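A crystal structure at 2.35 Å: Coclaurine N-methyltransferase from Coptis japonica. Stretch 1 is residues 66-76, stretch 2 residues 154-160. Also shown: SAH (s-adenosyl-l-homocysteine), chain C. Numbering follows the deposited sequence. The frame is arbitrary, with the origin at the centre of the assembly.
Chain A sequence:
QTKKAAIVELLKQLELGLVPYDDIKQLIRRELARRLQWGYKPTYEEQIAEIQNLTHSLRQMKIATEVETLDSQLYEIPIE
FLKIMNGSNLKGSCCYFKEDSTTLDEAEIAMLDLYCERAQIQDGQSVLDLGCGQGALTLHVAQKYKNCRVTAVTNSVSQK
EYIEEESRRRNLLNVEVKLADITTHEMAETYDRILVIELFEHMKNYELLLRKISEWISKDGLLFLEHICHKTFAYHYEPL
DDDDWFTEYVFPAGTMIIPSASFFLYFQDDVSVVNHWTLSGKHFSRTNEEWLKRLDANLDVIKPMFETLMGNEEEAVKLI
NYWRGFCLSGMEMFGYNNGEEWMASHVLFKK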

# COMPACT_ATOMS: atom_id res chain seq x y z
N GLU A 66 25.77 -4.34 -9.50
CA GLU A 66 26.15 -5.63 -10.10
C GLU A 66 25.54 -5.83 -11.49
O GLU A 66 25.04 -6.91 -11.79
CB GLU A 66 25.73 -6.79 -9.19
CG GLU A 66 26.10 -6.62 -7.72
CD GLU A 66 27.60 -6.70 -7.47
OE1 GLU A 66 28.32 -7.24 -8.34
OE2 GLU A 66 28.06 -6.22 -6.41
N VAL A 67 25.60 -4.79 -12.33
CA VAL A 67 24.83 -4.76 -13.59
C VAL A 67 25.34 -5.71 -14.67
O VAL A 67 24.56 -6.45 -15.27
CB VAL A 67 24.80 -3.34 -14.17
CG1 VAL A 67 23.89 -3.28 -15.40
CG2 VAL A 67 24.38 -2.34 -13.11
N GLU A 68 26.64 -5.67 -14.94
CA GLU A 68 27.20 -6.49 -16.01
C GLU A 68 27.61 -7.89 -15.52
O GLU A 68 27.69 -8.82 -16.33
CB GLU A 68 28.39 -5.80 -16.69
CG GLU A 68 27.97 -4.79 -17.77
CD GLU A 68 27.30 -5.44 -18.98
OE1 GLU A 68 27.40 -6.67 -19.15
OE2 GLU A 68 26.64 -4.70 -19.76
N THR A 69 27.84 -8.05 -14.22
CA THR A 69 27.99 -9.39 -13.63
C THR A 69 26.61 -10.05 -13.38
O THR A 69 26.55 -11.23 -13.00
CB THR A 69 28.81 -9.36 -12.31
OG1 THR A 69 28.37 -8.29 -11.47
CG2 THR A 69 30.32 -9.22 -12.57
N LEU A 70 25.52 -9.30 -13.58
CA LEU A 70 24.17 -9.87 -13.64
C LEU A 70 23.88 -10.34 -15.07
O LEU A 70 23.28 -11.40 -15.26
CB LEU A 70 23.10 -8.87 -13.18
CG LEU A 70 21.60 -9.15 -13.41
CD1 LEU A 70 21.19 -10.54 -12.92
CD2 LEU A 70 20.75 -8.06 -12.77
N ASP A 71 24.31 -9.56 -16.06
CA ASP A 71 24.14 -9.94 -17.46
C ASP A 71 25.05 -11.11 -17.85
O ASP A 71 24.86 -11.72 -18.89
CB ASP A 71 24.41 -8.74 -18.38
CG ASP A 71 24.14 -9.06 -19.85
OD1 ASP A 71 22.95 -9.22 -20.21
OD2 ASP A 71 25.10 -9.17 -20.65
N SER A 72 26.03 -11.43 -17.01
CA SER A 72 26.96 -12.52 -17.33
C SER A 72 26.54 -13.87 -16.76
O SER A 72 26.57 -14.87 -17.48
CB SER A 72 28.38 -12.18 -16.84
OG SER A 72 29.15 -11.56 -17.85
N GLN A 73 26.18 -13.90 -15.48
CA GLN A 73 25.81 -15.17 -14.84
C GLN A 73 24.44 -15.61 -15.35
O GLN A 73 24.16 -16.81 -15.48
CB GLN A 73 25.80 -15.04 -13.31
CG GLN A 73 27.19 -14.95 -12.69
CD GLN A 73 27.19 -15.17 -11.19
OE1 GLN A 73 26.74 -16.21 -10.69
NE2 GLN A 73 27.68 -14.19 -10.45
N LEU A 74 23.61 -14.62 -15.65
CA LEU A 74 22.23 -14.82 -16.05
C LEU A 74 22.00 -13.96 -17.29
O LEU A 74 22.83 -13.10 -17.59
CB LEU A 74 21.30 -14.42 -14.90
CG LEU A 74 19.86 -14.91 -14.81
CD1 LEU A 74 19.78 -16.43 -14.93
CD2 LEU A 74 19.32 -14.44 -13.47
N TYR A 75 20.91 -14.19 -18.04
CA TYR A 75 20.50 -13.30 -19.15
C TYR A 75 21.42 -13.27 -20.40
O TYR A 75 21.13 -12.54 -21.36
CB TYR A 75 20.32 -11.87 -18.60
CG TYR A 75 19.25 -11.79 -17.54
CD1 TYR A 75 18.08 -12.54 -17.66
CD2 TYR A 75 19.43 -11.02 -16.40
CE1 TYR A 75 17.11 -12.50 -16.70
CE2 TYR A 75 18.45 -10.97 -15.42
CZ TYR A 75 17.28 -11.72 -15.58
OH TYR A 75 16.28 -11.70 -14.63
N GLU A 76 22.51 -14.03 -20.39
CA GLU A 76 23.27 -14.31 -21.62
C GLU A 76 23.18 -15.81 -21.91
O GLU A 76 24.19 -16.49 -22.11
CB GLU A 76 24.75 -13.90 -21.50
CG GLU A 76 25.06 -12.44 -21.86
CD GLU A 76 24.61 -12.05 -23.26
OE1 GLU A 76 24.54 -12.92 -24.16
OE2 GLU A 76 24.35 -10.86 -23.47
N THR A 154 17.41 -3.91 -24.38
CA THR A 154 18.16 -4.95 -23.67
C THR A 154 19.62 -4.58 -23.52
O THR A 154 20.15 -3.87 -24.35
CB THR A 154 18.10 -6.28 -24.42
OG1 THR A 154 16.76 -6.54 -24.84
CG2 THR A 154 18.53 -7.37 -23.52
N ASN A 155 20.28 -5.07 -22.47
CA ASN A 155 21.73 -4.95 -22.37
C ASN A 155 22.41 -6.29 -22.68
O ASN A 155 23.58 -6.50 -22.35
CB ASN A 155 22.14 -4.46 -20.98
CG ASN A 155 21.78 -5.44 -19.88
OD1 ASN A 155 20.92 -6.32 -20.06
ND2 ASN A 155 22.42 -5.29 -18.72
N SER A 156 21.66 -7.18 -23.32
CA SER A 156 22.07 -8.56 -23.56
C SER A 156 22.22 -8.83 -25.06
O SER A 156 21.24 -8.91 -25.79
CB SER A 156 21.07 -9.53 -22.92
OG SER A 156 21.19 -10.84 -23.41
N VAL A 157 23.47 -8.96 -25.51
CA VAL A 157 23.78 -9.17 -26.92
C VAL A 157 23.08 -10.40 -27.49
O VAL A 157 22.84 -10.48 -28.69
CB VAL A 157 25.29 -9.32 -27.16
CG1 VAL A 157 26.01 -8.04 -26.78
CG2 VAL A 157 25.83 -10.50 -26.36
N SER A 158 22.76 -11.35 -26.62
CA SER A 158 22.06 -12.56 -27.02
C SER A 158 20.56 -12.32 -27.23
O SER A 158 19.92 -13.01 -28.02
CB SER A 158 22.29 -13.65 -25.97
OG SER A 158 21.29 -14.64 -26.01
N GLN A 159 20.00 -11.33 -26.53
CA GLN A 159 18.57 -11.04 -26.63
C GLN A 159 18.25 -10.12 -27.82
O GLN A 159 17.23 -10.29 -28.49
CB GLN A 159 18.05 -10.46 -25.30
CG GLN A 159 18.08 -11.48 -24.16
CD GLN A 159 17.56 -10.94 -22.83
OE1 GLN A 159 17.15 -9.79 -22.73
NE2 GLN A 159 17.57 -11.79 -21.80
N LYS A 160 19.14 -9.17 -28.11
CA LYS A 160 19.04 -8.39 -29.34
C LYS A 160 19.19 -9.30 -30.56
O LYS A 160 18.55 -9.06 -31.61
CB LYS A 160 20.11 -7.30 -29.37
CG LYS A 160 19.98 -6.30 -30.51
CD LYS A 160 21.25 -5.46 -30.62
CE LYS A 160 21.04 -4.22 -31.47
NZ LYS A 160 20.52 -4.55 -32.82
N SAH C . 10.92 -9.10 -19.69
CA SAH C . 11.36 -10.39 -20.20
CB SAH C . 12.47 -10.97 -19.34
CG SAH C . 12.41 -10.64 -17.85
SD SAH C . 13.91 -11.18 -16.99
C SAH C . 10.21 -11.39 -20.27
O SAH C . 9.18 -11.14 -19.64
OXT SAH C . 10.29 -12.44 -20.92
C5' SAH C . 14.58 -9.50 -16.86
C4' SAH C . 14.98 -8.86 -18.19
O4' SAH C . 15.54 -7.57 -17.98
C3' SAH C . 16.03 -9.67 -18.95
O3' SAH C . 15.76 -9.58 -20.32
C2' SAH C . 17.33 -8.95 -18.70
O2' SAH C . 18.15 -9.10 -19.84
C1' SAH C . 16.86 -7.51 -18.51
N9 SAH C . 17.75 -6.71 -17.63
C8 SAH C . 18.20 -7.01 -16.37
N7 SAH C . 19.00 -6.00 -15.94
C5 SAH C . 19.05 -5.05 -16.92
C6 SAH C . 19.71 -3.82 -17.02
N6 SAH C . 20.48 -3.36 -16.03
N1 SAH C . 19.57 -3.07 -18.18
C2 SAH C . 18.79 -3.54 -19.22
N3 SAH C . 18.14 -4.75 -19.11
C4 SAH C . 18.27 -5.49 -17.98

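The contact is small, 351 Å² summed over both sides, and it joins residues at least 80 positions apart in the chain. Stretch 2 runs from a loop into a helix, and part of the contact is made at the helix start.

Thr154, buried, makes no contact with stretch 1. Asn155 follows with its CA-to-CB bond toward stretch 1 and a buried side chain. It fills the space beside Val67, Glu68 and Asp71, and Asn155 O lies 3.5 Å from Asp71 OD2. The CA-to-CB bond of Asp71, with chi1 at t, points toward stretch 2 from a weakly bonded helical turn; its short side chain packs into this buried corner, with Asp71 OD1 3.3 Å from Ser156 CB.

Ser156 is the N-cap residue. Ser156 OG donates a hydrogen bond to Tyr75 O at 2.7 Å, the one firm hydrogen bond between the stretches, and accepts a weak capping bond from Gln159 N at 3.4 Å. One hydroxyl can give its proton to Tyr75 O and still accept weakly from Gln159 N.

At Val157 and Ser158 the helix start meets Glu76, whose m, m side chain brings its carboxylate nearer than its CA-to-CB bond suggests. Glu76 OE2 sits 2.9 Å from Val157 N and Glu76 OE1 3.0 Å from Ser158 CB. A negative charge suits a helix N-terminus, where backbone NH groups lack partners from a preceding turn. The CA-to-CB bond of Ser158 points toward stretch 1, while its OG is hydrogen-bonded to a residue close by in the chain.

Gln159 reaches along an extended chi2 to the cofactor product: SAH O3' donates to Gln159 OE1 at 2.8 Å, although that oxygen is less surely placed. Gln159 NE2 lies 3.7 Å from Tyr75 O, while SAH C2' lies over one face of the Tyr75 ring, so the ligand touches both Tyr75 and Gln159. Lys160 stays out of reach.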